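Local coordinates for putative phosphatase (Bacteroides thetaiotaomicron, PDB 3KYA), which is a putative phosphatase of unconfirmed function that binds zinc ions and joins an IPT/TIG domain to what appears to be a six-bladed beta-propeller, at residues F23-K26 with Y31-L34; G217-S222 with D290-N295; A324-I329 with I347-F352; L449-D452 with M457-V460. All blocks are in the same frame, centred on the assembly; numbering follows the deposited sequence. Where two conformers were deposited one is given.

Interaction 1: residues F23-K26 with Y31-L34; sequences FTPK and YQKL. With EDO (1,2-ethanediol), chain I.
L34 overlaps the bend at T24 and P25 with a single methyl, CD1, which sits 3.5 Å from P25 O and 3.6 Å from T24 O. The same methyl comes obliquely to the ring of F23, 4.1 Å from its CD1, and lies near the CD of P25. L34 can do this because its CG stands anti to the backbone N (chi1 178°) and the branch then turns CD1 towards the other segment. P25 follows a cis peptide bond, and its CD rests 3.6 Å from K33 O, while the CG end of its ring packs against the side chain of Q32, which comes from the opposite direction. Within 23-26 the side chain of K26 curls back, and its NZ gives a 2.6 Å hydrogen bond to F23 O and also forms a salt bridge with D22, a residue that binds zinc in a model of this protein.

The two segments belong to the first hairpin of the IPT/TIG domain, an E-set sandwich fold, where strand 19-28 turns into strand 33-39. T24 pairs through its backbone with L35 just beyond, and L34 pairs on its other side with C69. A molecule of 1,2-ethanediol, probably from the crystallisation liquor, hydrogen-bonds from its O1 to T24 O at 3.1 Å and is also held by D338 and Y350 of the second subunit. Between the two segments themselves no hydrogen bond forms, so this splayed end of the hairpin is held by van der Waals packing, in which methyl and ring carbons lie against carbonyl oxygens, with a smaller apolar share between L34, F23 and P25.

Interaction 2: residues G217-S222 with D290-N295; sequences GDESPS and DPIVKN. With ZN (zinc ion), chain B.
The carboxylate of E219 is engaged at both oxygens: the zinc ion is chelated by OE1 at 2.4 Å and by OE2 at 2.5 Å. K294 NZ meets OE2 from the anti side, 21° out of the carboxylate plane, in a 2.9 Å salt bridge with a hydrogen bond. One oxygen thus serves metal and ammonium together, so the two positive partners share the charge of one carboxylate. In the conformer given, D218 OD1 is a long and doubtful salt-bridge partner of the same NZ. Extended beyond CG, the lysine chain runs obliquely across E219, bringing its CE within 3.7 Å of the glutamate's CG.

In the apparent propeller, 217-222 leads into strand 220-227 of one four-stranded blade, and 290-295 lies in the loop between helix 276-284 and strand 300-305 of the next. That loop folds back onto the first blade, where P291 and V293 bond through their backbones to A245 of strand 240-246. An Asx turn shapes the start of 290-295: I292 N reaches D290 OD1 from above the carboxylate plane. In the conformer given, I292 CD1 packs 3.8 Å from E219 CB. Beside the ion pair a water bridges the backbones, donating to D218 O at 2.7 Å and accepting from K294 N at 3.2 Å.

Interaction 3: residues A324-I329 with I347-F352; sequences AYFGVI and ITPYNF. With EDO (1,2-ethanediol), chain C.
Y325 and F352 lie with their rings nearly parallel, planes at 23°, but strongly offset, the centroids 4.9 Å apart. These residues belong to a four-stranded antiparallel sheet that looks like one blade of a beta-propeller, with 324-329 on its second strand and 347-352 on its outermost fourth. Strand 333-340 runs between them, so the backbones do not pair and the side chains do all the touching.

F352 brings the CD2-CE2 side of its ring over one face of Y325. Its CE2 comes 3.4 Å from Y325 CZ, and the phenol end of the tyrosine slides alongside the same carbon. The phenylalanine is thrown towards the tyrosine by a first torsion that sets CG anti to the backbone N (chi1 -180°). Elsewhere the Y325 ring meets two more aromatic residues of the neighbouring blade, F393 edge-to-face and F379 at an angle.

F326, the next residue along, turns to the other side of its strand. There it meets P349 at about a right angle, and the proline's CG lies near the plane of the phenylalanine ring, at its edge. F304 and I306 touch both of these residues, continuing the apolar layer towards the preceding blade.

Y350 faces outward instead, its ring edge-to-face with Y68 of the second subunit, where this blade of one chain meets the IPT/TIG domain of the other. Its hydroxyl donates to O2 of a 1,2-ethanediol, a likely crystallisation additive, with Y350 OH and O2 2.7 Å apart. Back at the proline, P349 CG stands 3.6 Å from F326 CE2.

Interaction 4: residues L449-D452 with M457-V460; sequences LVYD and MFYV. With EDO (1,2-ethanediol), chain K.
M457 O receives the shortest hydrogen bond between the two strands, from D452 N at 2.8 Å, with a near-straight N-H...O angle of 165°; the CA of Y451 adds a CA-H...O approach to the same oxygen. Strands 446-452 and 457-462 form an antiparallel hairpin in the apparent propeller blade where strand 105-110, from the other end of the propeller chain, joins the C-terminal strands, the 'velcro' closure of such folds. M457, a selenomethionine, returns a bond through its N to D452 O. The other hydrogen-bonded pair is V450 with Y459, each N donating to the other's O at 3.0 Å.

On the face shared by V450 and Y459, V450 CG2 lies 3.6 Å from Y459 CB, near the plane of the tyrosine ring, and F146 of the next blade covers both. D452 points to this side too, and its OD1 is gripped by K151 in a salt bridge and by the backbone N atoms of V454 and K455 in the turn.

L449, Y451, F458 and V460 occupy the other face. L449 CD1 sits 3.7 Å from V460 CG2, the two side chains running alongside one another; V378 packs on L449 and F458, and V380 on Y451 and F458. Y451 OH is hydrogen-bonded to O2 of a 1,2-ethanediol, probably from the crystallisation liquor. The Y451 and F458 planes meet at 54°, edge-to-face, with Y451 CD1 3.4 Å above the centre of the F458 ring.

Interaction 4, about 4 Å from the chain's centre, and interaction 3, about 20 Å away, are buried and mostly apolar. Yet interaction 4 is a hairpin with backbone hydrogen bonds, whereas interaction 3 joins strands of one sheet that are not neighbours, through rings alone. Interactions 1 and 2 lie farther out, their centres 64 Å apart on opposite sides of the chain's centre. Interaction 2 is a surface contact built on charge, water and zinc; interaction 1, partly buried, is a hairpin end without hydrogen bonds between its segments. Interactions 1 and 3 come together across the dimer, since K33 of one subunit packs on Y350 of the other.

Interaction 1: residues F23-K26 with Y31-L34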
loop_
_atom_site.group_PDB
_atom_site.type_symbol
_atom_site.label_atom_id
_atom_site.label_comp_id
_atom_site.label_asym_id
_atom_site.label_seq_id
_atom_site.Cartn_x
_atom_site.Cartn_y
_atom_site.Cartn_z
ATOM N N PHE A 23 27.896 -6.967 -7.909
ATOM C CA PHE A 23 26.676 -7.460 -7.289
ATOM C C PHE A 23 25.573 -6.447 -7.502
ATOM O O PHE A 23 25.843 -5.258 -7.737
ATOM C CB PHE A 23 26.857 -7.803 -5.791
ATOM C CG PHE A 23 27.457 -6.695 -4.966
ATOM C CD1 PHE A 23 26.660 -5.722 -4.396
ATOM C CD2 PHE A 23 28.824 -6.644 -4.748
ATOM C CE1 PHE A 23 27.220 -4.682 -3.649
ATOM C CE2 PHE A 23 29.396 -5.616 -4.000
ATOM C CZ PHE A 23 28.587 -4.635 -3.438
ATOM N N THR A 24 24.332 -6.926 -7.445
ATOM C CA THR A 24 23.172 -6.079 -7.622
ATOM C C THR A 24 21.968 -6.632 -6.841
ATOM O O THR A 24 21.740 -7.846 -6.835
ATOM C CB THR A 24 22.833 -5.918 -9.116
ATOM O OG1 THR A 24 21.806 -4.940 -9.260
ATOM C CG2 THR A 24 22.383 -7.230 -9.741
ATOM N N PRO A 25 21.215 -5.751 -6.156
ATOM C CA PRO A 25 21.418 -4.293 -6.053
ATOM C C PRO A 25 22.621 -3.914 -5.182
ATOM O O PRO A 25 23.172 -4.762 -4.483
ATOM C CB PRO A 25 20.117 -3.806 -5.414
ATOM C CG PRO A 25 19.668 -4.956 -4.564
ATOM C CD PRO A 25 20.064 -6.200 -5.351
ATOM N N LYS A 26 23.027 -2.647 -5.236
ATOM C CA LYS A 26 24.169 -2.153 -4.462
ATOM C C LYS A 26 23.778 -1.811 -3.026
ATOM O O LYS A 26 24.633 -1.697 -2.144
ATOM C CB LYS A 26 24.771 -0.909 -5.140
ATOM C CG LYS A 26 25.313 -1.154 -6.562
ATOM C CD LYS A 26 26.446 -2.181 -6.574
ATOM C CE LYS A 26 27.126 -2.297 -7.948
ATOM N NZ LYS A 26 26.283 -2.969 -8.997
ATOM N N TYR A 31 16.340 -9.635 3.900
ATOM C CA TYR A 31 15.422 -10.394 3.040
ATOM C C TYR A 31 15.480 -10.002 1.552
ATOM O O TYR A 31 14.793 -10.610 0.742
ATOM C CB TYR A 31 13.962 -10.376 3.560
ATOM C CG TYR A 31 13.814 -11.021 4.930
ATOM C CD1 TYR A 31 14.014 -10.283 6.098
ATOM C CD2 TYR A 31 13.494 -12.378 5.051
ATOM C CE1 TYR A 31 13.883 -10.873 7.357
ATOM C CE2 TYR A 31 13.360 -12.982 6.305
ATOM C CZ TYR A 31 13.564 -12.224 7.460
ATOM O OH TYR A 31 13.450 -12.813 8.707
ATOM N N GLN A 32 16.274 -8.985 1.195
ATOM C CA GLN A 32 16.473 -8.622 -0.208
ATOM C C GLN A 32 17.194 -9.756 -0.921
ATOM O O GLN A 32 18.136 -10.333 -0.371
ATOM C CB GLN A 32 17.341 -7.359 -0.315
ATOM C CG GLN A 32 17.861 -7.003 -1.725
ATOM C CD GLN A 32 16.788 -6.475 -2.676
ATOM O OE1 GLN A 32 16.672 -6.930 -3.838
ATOM N NE2 GLN A 32 16.013 -5.507 -2.201
ATOM N N LYS A 33 16.760 -10.066 -2.138
ATOM C CA LYS A 33 17.442 -11.043 -2.967
ATOM C C LYS A 33 18.647 -10.327 -3.595
ATOM O O LYS A 33 18.493 -9.262 -4.211
ATOM C CB LYS A 33 16.493 -11.573 -4.024
ATOM C CG LYS A 33 16.947 -12.791 -4.755
ATOM C CD LYS A 33 15.778 -13.411 -5.542
ATOM C CE LYS A 33 14.696 -14.014 -4.613
ATOM N NZ LYS A 33 13.602 -14.765 -5.320
ATOM N N LEU A 34 19.832 -10.908 -3.435
ATOM C CA LEU A 34 21.081 -10.341 -3.945
ATOM C C LEU A 34 21.734 -11.265 -4.969
ATOM O O LEU A 34 21.874 -12.477 -4.742
ATOM C CB LEU A 34 22.055 -10.090 -2.782
ATOM C CG LEU A 34 23.445 -9.551 -3.100
ATOM C CD1 LEU A 34 23.353 -8.093 -3.590
ATOM C CD2 LEU A 34 24.339 -9.671 -1.864
HETATM C C1 EDO I . 18.383 -9.148 -7.312
HETATM O O1 EDO I . 19.190 -8.725 -8.412
HETATM C C2 EDO I . 17.085 -9.735 -7.833
HETATM O O2 EDO I . 17.337 -10.747 -8.810
#

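Interaction 2: residues G217-S222 with D290-N295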
loop_
_atom_site.group_PDB
_atom_site.type_symbol
_atom_site.label_atom_id
_atom_site.label_comp_id
_atom_site.label_asym_id
_atom_site.label_seq_id
_atom_site.Cartn_x
_atom_site.Cartn_y
_atom_site.Cartn_z
ATOM N N GLY A 217 -22.858 4.043 42.938
ATOM C CA GLY A 217 -23.842 4.244 41.874
ATOM C C GLY A 217 -23.433 5.341 40.908
ATOM O O GLY A 217 -22.274 5.375 40.476
ATOM N N ASP A 218 -24.353 6.274 40.629
ATOM C CA ASP A 218 -24.068 7.358 39.668
ATOM C C ASP A 218 -23.458 8.627 40.310
ATOM O O ASP A 218 -23.571 9.726 39.778
ATOM C CB ASP A 218 -25.302 7.655 38.775
ATOM C CG ASP A 218 -26.608 7.695 39.548
ATOM O OD1 ASP A 218 -26.569 7.656 40.796
ATOM O OD2 ASP A 218 -27.681 7.755 38.902
ATOM N N GLU A 219 -22.788 8.465 41.453
ATOM C CA GLU A 219 -22.049 9.558 42.085
ATOM C C GLU A 219 -20.621 9.031 42.363
ATOM O O GLU A 219 -19.919 9.515 43.255
ATOM C CB GLU A 219 -22.738 10.069 43.361
ATOM C CG GLU A 219 -24.144 10.552 43.081
ATOM C CD GLU A 219 -24.827 11.223 44.257
ATOM O OE1 GLU A 219 -24.152 11.724 45.172
ATOM O OE2 GLU A 219 -26.063 11.273 44.231
ATOM N N SER A 220 -20.218 8.030 41.580
ATOM C CA SER A 220 -18.925 7.366 41.726
ATOM C C SER A 220 -17.790 8.137 41.042
ATOM O O SER A 220 -17.942 8.584 39.908
ATOM C CB SER A 220 -18.988 5.953 41.126
ATOM O OG SER A 220 -19.938 5.119 41.772
ATOM N N PRO A 221 -16.637 8.287 41.722
ATOM C CA PRO A 221 -15.475 8.942 41.111
ATOM C C PRO A 221 -15.093 8.420 39.721
ATOM O O PRO A 221 -15.190 7.218 39.446
ATOM C CB PRO A 221 -14.365 8.642 42.115
ATOM C CG PRO A 221 -15.084 8.730 43.427
ATOM C CD PRO A 221 -16.452 8.138 43.179
ATOM N N SER A 222 -14.707 9.354 38.857
ATOM C CA SER A 222 -14.283 9.069 37.496
ATOM C C SER A 222 -12.885 9.579 37.187
ATOM O O SER A 222 -12.095 8.848 36.592
ATOM C CB SER A 222 -15.251 9.703 36.502
ATOM O OG SER A 222 -16.531 9.125 36.630
ATOM N N ASP A 290 -17.680 21.049 43.110
ATOM C CA ASP A 290 -18.630 19.934 43.134
ATOM C C ASP A 290 -18.327 19.035 41.927
ATOM O O ASP A 290 -18.595 19.429 40.783
ATOM C CB ASP A 290 -20.082 20.422 43.077
ATOM C CG ASP A 290 -21.100 19.286 43.196
ATOM O OD1 ASP A 290 -20.707 18.108 43.342
ATOM O OD2 ASP A 290 -22.317 19.574 43.159
ATOM N N PRO A 291 -17.785 17.825 42.175
ATOM C CA PRO A 291 -17.439 16.905 41.084
ATOM C C PRO A 291 -18.599 16.036 40.577
ATOM O O PRO A 291 -18.429 15.309 39.593
ATOM C CB PRO A 291 -16.387 16.012 41.734
ATOM C CG PRO A 291 -16.844 15.909 43.159
ATOM C CD PRO A 291 -17.469 17.238 43.489
ATOM N N ILE A 292 -19.758 16.099 41.239
ATOM C CA ILE A 292 -20.916 15.295 40.843
ATOM C C ILE A 292 -21.438 15.772 39.483
ATOM O O ILE A 292 -22.134 16.777 39.386
ATOM C CB ILE A 292 -22.040 15.335 41.914
ATOM C CG1 ILE A 292 -21.530 14.813 43.264
ATOM C CG2 ILE A 292 -23.236 14.508 41.475
ATOM C CD1 ILE A 292 -20.972 13.404 43.219
ATOM N N VAL A 293 -21.080 15.037 38.431
ATOM C CA VAL A 293 -21.450 15.366 37.056
ATOM C C VAL A 293 -22.956 15.592 36.844
ATOM O O VAL A 293 -23.358 16.600 36.262
ATOM C CB VAL A 293 -20.946 14.263 36.069
ATOM C CG1 VAL A 293 -21.539 14.453 34.689
ATOM C CG2 VAL A 293 -19.406 14.263 35.996
ATOM N N LYS A 294 -23.774 14.673 37.337
ATOM C CA LYS A 294 -25.229 14.757 37.122
ATOM C C LYS A 294 -25.873 16.061 37.627
ATOM O O LYS A 294 -26.832 16.554 37.027
ATOM C CB LYS A 294 -25.926 13.542 37.742
ATOM C CG LYS A 294 -25.893 13.486 39.263
ATOM C CD LYS A 294 -26.602 12.244 39.778
ATOM C CE LYS A 294 -26.837 12.314 41.282
ATOM N NZ LYS A 294 -27.581 11.124 41.789
ATOM N N ASN A 295 -25.347 16.628 38.707
ATOM C CA ASN A 295 -25.911 17.857 39.273
ATOM C C ASN A 295 -25.421 19.147 38.626
ATOM O O ASN A 295 -25.902 20.226 38.969
ATOM C CB ASN A 295 -25.618 17.922 40.780
ATOM C CG ASN A 295 -26.292 16.806 41.559
ATOM O OD1 ASN A 295 -27.191 16.126 41.058
ATOM N ND2 ASN A 295 -25.860 16.616 42.796
HETATM ZN ZN ZN B . -26.021 13.125 45.890
HETATM O O HOH W 1 -22.732 12.118 38.909
#

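Interaction 3: residues A324-I329 with I347-F352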
loop_
_atom_site.group_PDB
_atom_site.type_symbol
_atom_site.label_atom_id
_atom_site.label_comp_id
_atom_site.label_asym_id
_atom_site.label_seq_id
_atom_site.Cartn_x
_atom_site.Cartn_y
_atom_site.Cartn_z
ATOM N N ALA A 324 -10.749 13.242 16.154
ATOM C CA ALA A 324 -10.404 12.201 17.112
ATOM C C ALA A 324 -10.953 10.849 16.692
ATOM O O ALA A 324 -11.945 10.770 15.957
ATOM C CB ALA A 324 -10.948 12.549 18.484
ATOM N N TYR A 325 -10.288 9.792 17.145
ATOM C CA TYR A 325 -10.786 8.441 16.973
ATOM C C TYR A 325 -11.254 7.927 18.339
ATOM O O TYR A 325 -10.584 8.139 19.351
ATOM C CB TYR A 325 -9.727 7.484 16.408
ATOM C CG TYR A 325 -9.203 7.801 15.025
ATOM C CD1 TYR A 325 -9.994 8.434 14.070
ATOM C CD2 TYR A 325 -7.948 7.367 14.633
ATOM C CE1 TYR A 325 -9.516 8.684 12.803
ATOM C CE2 TYR A 325 -7.466 7.612 13.357
ATOM C CZ TYR A 325 -8.249 8.265 12.448
ATOM O OH TYR A 325 -7.755 8.510 11.188
ATOM N N PHE A 326 -12.412 7.275 18.374
ATOM C CA PHE A 326 -12.908 6.664 19.598
ATOM C C PHE A 326 -12.732 5.155 19.435
ATOM O O PHE A 326 -13.380 4.541 18.579
ATOM C CB PHE A 326 -14.386 6.991 19.883
ATOM C CG PHE A 326 -14.708 8.464 19.950
ATOM C CD1 PHE A 326 -13.765 9.397 20.339
ATOM C CD2 PHE A 326 -15.990 8.902 19.719
ATOM C CE1 PHE A 326 -14.090 10.751 20.432
ATOM C CE2 PHE A 326 -16.313 10.258 19.823
ATOM C CZ PHE A 326 -15.355 11.170 20.171
ATOM N N GLY A 327 -11.853 4.563 20.243
ATOM C CA GLY A 327 -11.585 3.129 20.179
ATOM C C GLY A 327 -12.519 2.358 21.091
ATOM O O GLY A 327 -12.384 2.435 22.318
ATOM N N VAL A 328 -13.457 1.622 20.494
ATOM C CA VAL A 328 -14.458 0.846 21.243
ATOM C C VAL A 328 -13.847 -0.520 21.555
ATOM O O VAL A 328 -13.906 -1.456 20.768
ATOM C CB VAL A 328 -15.806 0.755 20.486
ATOM C CG1 VAL A 328 -16.876 0.144 21.375
ATOM C CG2 VAL A 328 -16.260 2.139 20.037
ATOM N N ILE A 329 -13.199 -0.577 22.719
ATOM C CA ILE A 329 -12.475 -1.745 23.208
ATOM C C ILE A 329 -13.293 -3.033 23.223
ATOM O O ILE A 329 -12.836 -4.072 22.735
ATOM C CB ILE A 329 -11.976 -1.468 24.664
ATOM C CG1 ILE A 329 -11.007 -0.284 24.698
ATOM C CG2 ILE A 329 -11.326 -2.714 25.277
ATOM C CD1 ILE A 329 -10.797 0.277 26.136
ATOM N N ILE A 347 -18.059 16.706 17.497
ATOM C CA ILE A 347 -19.437 16.489 17.048
ATOM C C ILE A 347 -19.715 14.984 16.940
ATOM O O ILE A 347 -18.781 14.172 16.913
ATOM C CB ILE A 347 -19.756 17.231 15.716
ATOM C CG1 ILE A 347 -19.044 16.622 14.516
ATOM C CG2 ILE A 347 -19.377 18.701 15.792
ATOM C CD1 ILE A 347 -19.406 17.342 13.218
ATOM N N THR A 348 -20.996 14.626 16.892
ATOM C CA THR A 348 -21.429 13.240 16.825
ATOM C C THR A 348 -20.530 12.408 15.908
ATOM O O THR A 348 -20.355 12.743 14.740
ATOM C CB THR A 348 -22.894 13.139 16.349
ATOM O OG1 THR A 348 -23.724 13.875 17.255
ATOM C CG2 THR A 348 -23.346 11.701 16.311
ATOM N N PRO A 349 -19.943 11.327 16.446
ATOM C CA PRO A 349 -19.036 10.497 15.652
ATOM C C PRO A 349 -19.738 9.518 14.714
ATOM O O PRO A 349 -20.952 9.315 14.798
ATOM C CB PRO A 349 -18.253 9.718 16.723
ATOM C CG PRO A 349 -19.252 9.544 17.820
ATOM C CD PRO A 349 -20.003 10.872 17.852
ATOM N N TYR A 350 -18.953 8.922 13.825
ATOM C CA TYR A 350 -19.451 7.935 12.878
ATOM C C TYR A 350 -18.474 6.759 12.781
ATOM O O TYR A 350 -17.284 6.898 13.075
ATOM C CB TYR A 350 -19.704 8.576 11.502
ATOM C CG TYR A 350 -18.498 9.242 10.830
ATOM C CD1 TYR A 350 -17.576 8.492 10.104
ATOM C CD2 TYR A 350 -18.305 10.624 10.892
ATOM C CE1 TYR A 350 -16.494 9.091 9.471
ATOM C CE2 TYR A 350 -17.223 11.235 10.252
ATOM C CZ TYR A 350 -16.323 10.460 9.552
ATOM O OH TYR A 350 -15.253 11.046 8.910
ATOM N N ASN A 351 -18.994 5.605 12.368
ATOM C CA ASN A 351 -18.170 4.405 12.238
ATOM C C ASN A 351 -17.063 4.642 11.209
ATOM O O ASN A 351 -17.309 5.135 10.120
ATOM C CB ASN A 351 -19.023 3.179 11.900
ATOM C CG ASN A 351 -20.025 2.847 12.996
ATOM O OD1 ASN A 351 -20.233 3.632 13.918
ATOM N ND2 ASN A 351 -20.671 1.688 12.881
ATOM N N PHE A 352 -15.828 4.319 11.588
ATOM C CA PHE A 352 -14.649 4.567 10.741
ATOM C C PHE A 352 -13.948 3.288 10.261
ATOM O O PHE A 352 -13.918 3.023 9.055
ATOM C CB PHE A 352 -13.684 5.517 11.493
ATOM C CG PHE A 352 -12.423 5.856 10.719
ATOM C CD1 PHE A 352 -12.494 6.379 9.431
ATOM C CD2 PHE A 352 -11.171 5.680 11.294
ATOM C CE1 PHE A 352 -11.330 6.683 8.722
ATOM C CE2 PHE A 352 -10.009 5.971 10.583
ATOM C CZ PHE A 352 -10.089 6.483 9.311
HETATM C C1 EDO C . -14.499 14.927 6.484
HETATM O O1 EDO C . -14.281 16.030 7.364
HETATM C C2 EDO C . -14.466 13.633 7.274
HETATM O O2 EDO C . -15.359 13.691 8.388
#

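Interaction 4: residues L449-D452 with M457-V460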
loop_
_atom_site.group_PDB
_atom_site.type_symbol
_atom_site.label_atom_id
_atom_site.label_comp_id
_atom_site.label_asym_id
_atom_site.label_seq_id
_atom_site.Cartn_x
_atom_site.Cartn_y
_atom_site.Cartn_z
ATOM N N LEU A 449 0.611 1.585 24.370
ATOM C CA LEU A 449 1.430 2.034 23.253
ATOM C C LEU A 449 1.702 3.529 23.325
ATOM O O LEU A 449 0.778 4.325 23.562
ATOM C CB LEU A 449 0.709 1.739 21.917
ATOM C CG LEU A 449 1.477 2.005 20.622
ATOM C CD1 LEU A 449 2.626 1.018 20.480
ATOM C CD2 LEU A 449 0.540 1.934 19.377
ATOM N N VAL A 450 2.966 3.898 23.148
ATOM C CA VAL A 450 3.374 5.313 23.051
ATOM C C VAL A 450 4.425 5.427 21.964
ATOM O O VAL A 450 5.080 4.440 21.628
ATOM C CB VAL A 450 3.960 5.906 24.365
ATOM C CG1 VAL A 450 2.875 6.139 25.387
ATOM C CG2 VAL A 450 5.098 5.041 24.921
ATOM N N TYR A 451 4.604 6.637 21.439
ATOM C CA TYR A 451 5.624 6.914 20.433
ATOM C C TYR A 451 6.394 8.157 20.823
ATOM O O TYR A 451 5.792 9.189 21.131
ATOM C CB TYR A 451 4.981 7.123 19.055
ATOM C CG TYR A 451 5.954 7.336 17.914
ATOM C CD1 TYR A 451 6.675 6.267 17.376
ATOM C CD2 TYR A 451 6.097 8.581 17.313
ATOM C CE1 TYR A 451 7.565 6.451 16.307
ATOM C CE2 TYR A 451 6.963 8.768 16.227
ATOM C CZ TYR A 451 7.689 7.698 15.730
ATOM O OH TYR A 451 8.550 7.869 14.655
ATOM N N ASP A 452 7.719 8.034 20.869
ATOM C CA ASP A 452 8.606 9.161 21.106
ATOM C C ASP A 452 8.877 9.725 19.712
ATOM O O ASP A 452 9.561 9.074 18.894
ATOM C CB ASP A 452 9.880 8.697 21.808
ATOM C CG ASP A 452 10.830 9.834 22.121
ATOM O OD1 ASP A 452 10.908 10.814 21.339
ATOM O OD2 ASP A 452 11.542 9.728 23.148
HETATM N N MSE A 457 10.642 6.119 18.097
HETATM C CA MSE A 457 10.471 4.761 18.598
HETATM C C MSE A 457 9.210 4.605 19.418
HETATM O O MSE A 457 8.727 5.551 20.054
HETATM C CB MSE A 457 11.672 4.336 19.449
HETATM C CG MSE A 457 11.880 5.124 20.695
HETATM SE SE MSE A 457 13.580 4.576 21.526
HETATM C CE MSE A 457 12.986 2.876 22.215
ATOM N N PHE A 458 8.692 3.383 19.395
ATOM C CA PHE A 458 7.516 3.033 20.143
ATOM C C PHE A 458 7.900 2.238 21.379
ATOM O O PHE A 458 8.880 1.491 21.360
ATOM C CB PHE A 458 6.605 2.087 19.344
ATOM C CG PHE A 458 6.018 2.664 18.074
ATOM C CD1 PHE A 458 6.707 2.587 16.865
ATOM C CD2 PHE A 458 4.725 3.179 18.075
ATOM C CE1 PHE A 458 6.133 3.073 15.689
ATOM C CE2 PHE A 458 4.142 3.662 16.909
ATOM C CZ PHE A 458 4.843 3.609 15.713
ATOM N N TYR A 459 7.128 2.424 22.450
ATOM C CA TYR A 459 7.169 1.538 23.610
ATOM C C TYR A 459 5.802 0.859 23.645
ATOM O O TYR A 459 4.766 1.510 23.466
ATOM C CB TYR A 459 7.426 2.274 24.923
ATOM C CG TYR A 459 8.810 2.842 24.975
ATOM C CD1 TYR A 459 9.869 2.083 25.447
ATOM C CD2 TYR A 459 9.072 4.128 24.518
ATOM C CE1 TYR A 459 11.148 2.589 25.477
ATOM C CE2 TYR A 459 10.342 4.653 24.569
ATOM C CZ TYR A 459 11.377 3.876 25.039
ATOM O OH TYR A 459 12.656 4.372 25.077
ATOM N N VAL A 460 5.804 -0.446 23.883
ATOM C CA VAL A 460 4.602 -1.243 23.869
ATOM C C VAL A 460 4.449 -1.997 25.177
ATOM O O VAL A 460 5.407 -2.597 25.639
ATOM C CB VAL A 460 4.689 -2.300 22.760
ATOM C CG1 VAL A 460 3.396 -3.109 22.698
ATOM C CG2 VAL A 460 5.024 -1.642 21.399
HETATM C C1 EDO K . 7.398 5.463 11.545
HETATM O O1 EDO K . 6.713 4.285 11.109
HETATM C C2 EDO K . 8.241 5.106 12.762
HETATM O O2 EDO K . 9.340 6.009 12.883
#